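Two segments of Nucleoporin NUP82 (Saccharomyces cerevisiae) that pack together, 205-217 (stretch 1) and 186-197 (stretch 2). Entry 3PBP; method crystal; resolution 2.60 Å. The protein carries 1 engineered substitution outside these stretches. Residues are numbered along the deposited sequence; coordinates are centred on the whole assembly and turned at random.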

# COMPACT_ATOMS: atom_id res chain seq x y z
N ILE A 205 6.06 -5.69 3.20
CA ILE A 205 5.79 -4.48 2.46
C ILE A 205 5.71 -4.75 0.96
O ILE A 205 6.55 -5.42 0.39
CB ILE A 205 6.88 -3.41 2.74
CG1 ILE A 205 6.84 -3.04 4.22
CG2 ILE A 205 6.66 -2.20 1.85
CD1 ILE A 205 7.93 -2.12 4.65
N PHE A 206 4.66 -4.24 0.33
CA PHE A 206 4.51 -4.40 -1.10
C PHE A 206 4.40 -2.99 -1.63
O PHE A 206 4.32 -2.02 -0.85
CB PHE A 206 3.26 -5.21 -1.45
CG PHE A 206 3.35 -6.66 -1.04
CD1 PHE A 206 3.27 -7.04 0.30
CD2 PHE A 206 3.58 -7.64 -1.99
CE1 PHE A 206 3.42 -8.37 0.69
CE2 PHE A 206 3.74 -8.98 -1.61
CZ PHE A 206 3.65 -9.34 -0.27
N ALA A 207 4.42 -2.84 -2.95
CA ALA A 207 4.32 -1.50 -3.50
C ALA A 207 3.80 -1.46 -4.92
O ALA A 207 4.07 -2.34 -5.72
CB ALA A 207 5.68 -0.83 -3.43
N PHE A 208 3.03 -0.41 -5.19
CA PHE A 208 2.47 -0.16 -6.50
C PHE A 208 3.30 1.00 -7.09
O PHE A 208 3.31 2.11 -6.55
CB PHE A 208 1.02 0.27 -6.37
CG PHE A 208 0.09 -0.83 -6.04
CD1 PHE A 208 -0.37 -1.69 -7.03
CD2 PHE A 208 -0.35 -1.01 -4.73
CE1 PHE A 208 -1.27 -2.72 -6.72
CE2 PHE A 208 -1.24 -2.03 -4.40
CZ PHE A 208 -1.70 -2.89 -5.40
N TYR A 209 4.02 0.72 -8.16
CA TYR A 209 4.84 1.74 -8.80
C TYR A 209 4.70 1.54 -10.31
O TYR A 209 5.18 0.54 -10.85
CB TYR A 209 6.31 1.59 -8.38
CG TYR A 209 7.21 2.69 -8.92
CD1 TYR A 209 6.81 4.02 -8.85
CD2 TYR A 209 8.45 2.40 -9.49
CE1 TYR A 209 7.62 5.04 -9.35
CE2 TYR A 209 9.27 3.41 -9.99
CZ TYR A 209 8.85 4.74 -9.91
OH TYR A 209 9.65 5.76 -10.39
N PRO A 210 4.06 2.49 -11.01
CA PRO A 210 3.46 3.73 -10.51
C PRO A 210 2.01 3.58 -10.02
O PRO A 210 1.30 2.69 -10.46
CB PRO A 210 3.52 4.61 -11.73
CG PRO A 210 3.02 3.62 -12.80
CD PRO A 210 3.80 2.35 -12.46
N PHE A 211 1.58 4.45 -9.12
CA PHE A 211 0.20 4.43 -8.63
C PHE A 211 -0.29 5.84 -8.96
O PHE A 211 -0.26 6.73 -8.11
CB PHE A 211 0.14 4.20 -7.13
CG PHE A 211 -1.24 3.87 -6.64
CD1 PHE A 211 -1.69 2.55 -6.66
CD2 PHE A 211 -2.06 4.85 -6.13
CE1 PHE A 211 -2.95 2.24 -6.18
CE2 PHE A 211 -3.32 4.55 -5.65
CZ PHE A 211 -3.76 3.24 -5.67
N LEU A 212 -0.73 6.03 -10.19
CA LEU A 212 -1.13 7.34 -10.67
C LEU A 212 -2.61 7.69 -10.71
O LEU A 212 -3.46 6.84 -10.92
CB LEU A 212 -0.54 7.53 -12.07
CG LEU A 212 0.91 7.04 -12.19
CD1 LEU A 212 1.24 6.73 -13.64
CD2 LEU A 212 1.85 8.07 -11.63
N PRO A 213 -2.92 8.98 -10.50
CA PRO A 213 -4.31 9.46 -10.53
C PRO A 213 -4.62 9.71 -12.02
O PRO A 213 -3.78 9.39 -12.86
CB PRO A 213 -4.23 10.74 -9.70
CG PRO A 213 -2.90 11.28 -10.07
CD PRO A 213 -2.00 10.04 -10.07
N SER A 214 -5.77 10.27 -12.36
CA SER A 214 -6.09 10.51 -13.77
C SER A 214 -5.41 11.77 -14.30
O SER A 214 -5.20 11.92 -15.51
CB SER A 214 -7.60 10.64 -13.96
OG SER A 214 -8.03 11.87 -13.40
N VAL A 215 -5.08 12.68 -13.39
CA VAL A 215 -4.41 13.93 -13.75
C VAL A 215 -3.36 14.16 -12.67
O VAL A 215 -3.67 14.60 -11.56
CB VAL A 215 -5.39 15.12 -13.80
CG1 VAL A 215 -4.66 16.38 -14.17
CG2 VAL A 215 -6.48 14.84 -14.80
N LEU A 216 -2.12 13.87 -13.02
CA LEU A 216 -0.99 13.97 -12.11
C LEU A 216 -0.42 15.36 -11.86
O LEU A 216 -0.10 16.09 -12.81
CB LEU A 216 0.11 13.05 -12.61
CG LEU A 216 1.36 12.86 -11.76
CD1 LEU A 216 1.04 12.03 -10.54
CD2 LEU A 216 2.43 12.17 -12.62
N LEU A 217 -0.29 15.72 -10.58
CA LEU A 217 0.30 16.99 -10.16
C LEU A 217 1.81 16.76 -10.20
O LEU A 217 2.35 15.92 -9.48
CB LEU A 217 -0.09 17.35 -8.73
CG LEU A 217 -0.97 18.57 -8.47
CD1 LEU A 217 -0.77 18.99 -7.03
CD2 LEU A 217 -0.63 19.71 -9.41
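Stretch 2 186-197: EFSKDGLTLYCL

Stretch 2 lays its second strand, 194-197, antiparallel beside strand 205-208, at 151° between their N-to-C directions and a closest axial approach of 4.5 Å. It enters as the end of another strand (186-187), reverses through a type I turn from Ser 188 to Gly 191, and resumes as strand at Leu 194, Thr 193 already being extended. Gly 191 sits at phi/psi 90/-18, where a CB would be jammed against the carbonyl O of the preceding residue.

The register pairs Ile 205 with Leu 197, Phe 206 with Cys 196, Ala 207 with Tyr 195 and Phe 208 with Leu 194. Two of these pairs satisfy their backbone groups mutually. Phe 206 N donates to Cys 196 O at 2.9 Å, and Cys 196 N returns the bond to Phe 206 O, also at 2.9 Å; Phe 208 N donates to Leu 194 O at 2.9 Å, and Leu 194 N to Phe 208 O at 3.0 Å. All four are nearly straight, with angles at hydrogen of 163-169°. In the alternate pairs the CA atoms come closer, 4.5 Å between Ala 207 CA and Tyr 195 CA, and CA-H groups supplement the same acceptors: Ala 207 CA lies 3.2 Å from Leu 194 O, and Tyr 195 CA 3.4 Å from Phe 206 O.

Beyond the strand the ladder changes step. The peptide bond before Pro 210 is cis, and its nitrogen has no hydrogen to give; Leu 192 O instead accepts from Phe 211 N at 2.8 Å, with Pro 210 CA adding a CA-H contact to Leu 192 O at 3.3 Å.

Within stretch 2, Tyr 195 N and Glu 186 O bond at 2.8 Å, Glu 186 N and Tyr 195 O at 3.1 Å, so strand 194-197 is bonded on both edges. Ser 188 N reaches Thr 193 O at 2.9 Å, and Gly 191 N closes the turn on Ser 188 O at 3.1 Å. Asp 190 anchors the return: its OD1 accepts Thr 193 N at 2.9 Å and, weakly, Leu 192 N at 3.0 Å, while its OD2 accepts Thr 193 OG1 at 2.9 Å. The Tyr 209 ring packs beside this cluster, its CD1 3.1 Å from Thr 193 OG1.

Side chains alternate between the faces. On one, Ile 205 CG2 meets Tyr 195 CD1 at 3.8 Å and Ala 207 CB lies 4.0 Å from the same Tyr 195 CD1. On the other, Cys 196 SG approaches the edge of the Phe 208 ring, 3.6 Å from Phe 208 CE2. Leu 194 CD2 sits over one face of the Phe 211 ring, 3.4 Å from Phe 211 CE1, and Phe 187 CZ is 3.6 Å from Phe 211 CD2. Leu 192, the residue most covered by stretch 1, places its CD2 3.6 Å from Leu 212 CD2 and 4.0 Å from Leu 216 CD1.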

# COMPACT_ATOMS: atom_id res chain seq x y z
N GLU A 186 0.22 3.70 2.62
CA GLU A 186 0.97 4.93 2.80
C GLU A 186 1.67 5.28 1.50
O GLU A 186 2.28 4.44 0.85
CB GLU A 186 1.98 4.74 3.94
CG GLU A 186 2.88 5.94 4.27
CD GLU A 186 2.11 7.18 4.73
OE1 GLU A 186 1.07 7.02 5.40
OE2 GLU A 186 2.57 8.31 4.42
N PHE A 187 1.57 6.54 1.11
CA PHE A 187 2.23 6.99 -0.09
C PHE A 187 3.68 7.38 0.18
O PHE A 187 4.02 7.93 1.22
CB PHE A 187 1.51 8.21 -0.67
CG PHE A 187 0.41 7.86 -1.63
CD1 PHE A 187 0.69 7.58 -2.96
CD2 PHE A 187 -0.92 7.83 -1.20
CE1 PHE A 187 -0.35 7.26 -3.87
CE2 PHE A 187 -1.96 7.51 -2.10
CZ PHE A 187 -1.67 7.22 -3.44
N SER A 188 4.53 7.07 -0.78
CA SER A 188 5.92 7.43 -0.69
C SER A 188 5.96 8.93 -0.92
O SER A 188 5.05 9.48 -1.53
CB SER A 188 6.71 6.74 -1.78
OG SER A 188 8.01 7.28 -1.85
N LYS A 189 7.00 9.60 -0.45
CA LYS A 189 7.07 11.04 -0.64
C LYS A 189 7.46 11.38 -2.08
O LYS A 189 7.59 12.55 -2.44
CB LYS A 189 8.04 11.66 0.38
CG LYS A 189 7.52 11.60 1.83
CD LYS A 189 6.26 12.42 2.02
CE LYS A 189 5.58 12.22 3.38
NZ LYS A 189 4.69 11.00 3.45
N ASP A 190 7.65 10.35 -2.89
CA ASP A 190 7.99 10.54 -4.31
C ASP A 190 6.68 10.92 -5.02
O ASP A 190 6.69 11.59 -6.06
CB ASP A 190 8.57 9.25 -4.91
CG ASP A 190 7.49 8.18 -5.23
OD1 ASP A 190 6.51 8.06 -4.45
OD2 ASP A 190 7.63 7.46 -6.25
N GLY A 191 5.56 10.49 -4.45
CA GLY A 191 4.27 10.80 -5.01
C GLY A 191 3.75 9.79 -6.03
O GLY A 191 2.54 9.78 -6.31
N LEU A 192 4.64 8.96 -6.56
CA LEU A 192 4.26 7.96 -7.57
C LEU A 192 4.18 6.53 -7.04
O LEU A 192 3.79 5.61 -7.78
CB LEU A 192 5.27 8.01 -8.72
CG LEU A 192 5.61 9.41 -9.23
CD1 LEU A 192 6.82 9.36 -10.14
CD2 LEU A 192 4.39 10.00 -9.96
N THR A 193 4.52 6.33 -5.77
CA THR A 193 4.53 4.99 -5.19
C THR A 193 3.60 4.80 -4.02
O THR A 193 3.51 5.66 -3.15
CB THR A 193 5.95 4.63 -4.73
OG1 THR A 193 6.85 4.65 -5.85
CG2 THR A 193 5.97 3.25 -4.10
N LEU A 194 2.92 3.66 -3.98
CA LEU A 194 2.02 3.36 -2.87
C LEU A 194 2.53 2.11 -2.13
O LEU A 194 2.57 1.02 -2.70
CB LEU A 194 0.60 3.14 -3.38
CG LEU A 194 -0.44 2.78 -2.32
CD1 LEU A 194 -0.57 3.92 -1.31
CD2 LEU A 194 -1.78 2.48 -3.00
N TYR A 195 2.93 2.29 -0.88
CA TYR A 195 3.42 1.19 -0.06
C TYR A 195 2.25 0.53 0.68
O TYR A 195 1.39 1.22 1.22
CB TYR A 195 4.43 1.69 0.98
CG TYR A 195 5.78 2.08 0.46
CD1 TYR A 195 6.66 1.13 -0.04
CD2 TYR A 195 6.21 3.41 0.52
CE1 TYR A 195 7.94 1.49 -0.46
CE2 TYR A 195 7.48 3.78 0.10
CZ TYR A 195 8.34 2.81 -0.38
OH TYR A 195 9.61 3.16 -0.77
N CYS A 196 2.24 -0.80 0.73
CA CYS A 196 1.19 -1.54 1.42
C CYS A 196 1.81 -2.42 2.47
O CYS A 196 2.77 -3.13 2.19
CB CYS A 196 0.43 -2.44 0.45
SG CYS A 196 -0.32 -1.53 -0.91
N LEU A 197 1.26 -2.38 3.67
CA LEU A 197 1.74 -3.22 4.77
C LEU A 197 0.72 -4.35 4.96
O LEU A 197 -0.41 -4.09 5.36
CB LEU A 197 1.85 -2.41 6.05
CG LEU A 197 2.36 -3.18 7.26
CD1 LEU A 197 3.84 -3.46 7.09
CD2 LEU A 197 2.12 -2.39 8.53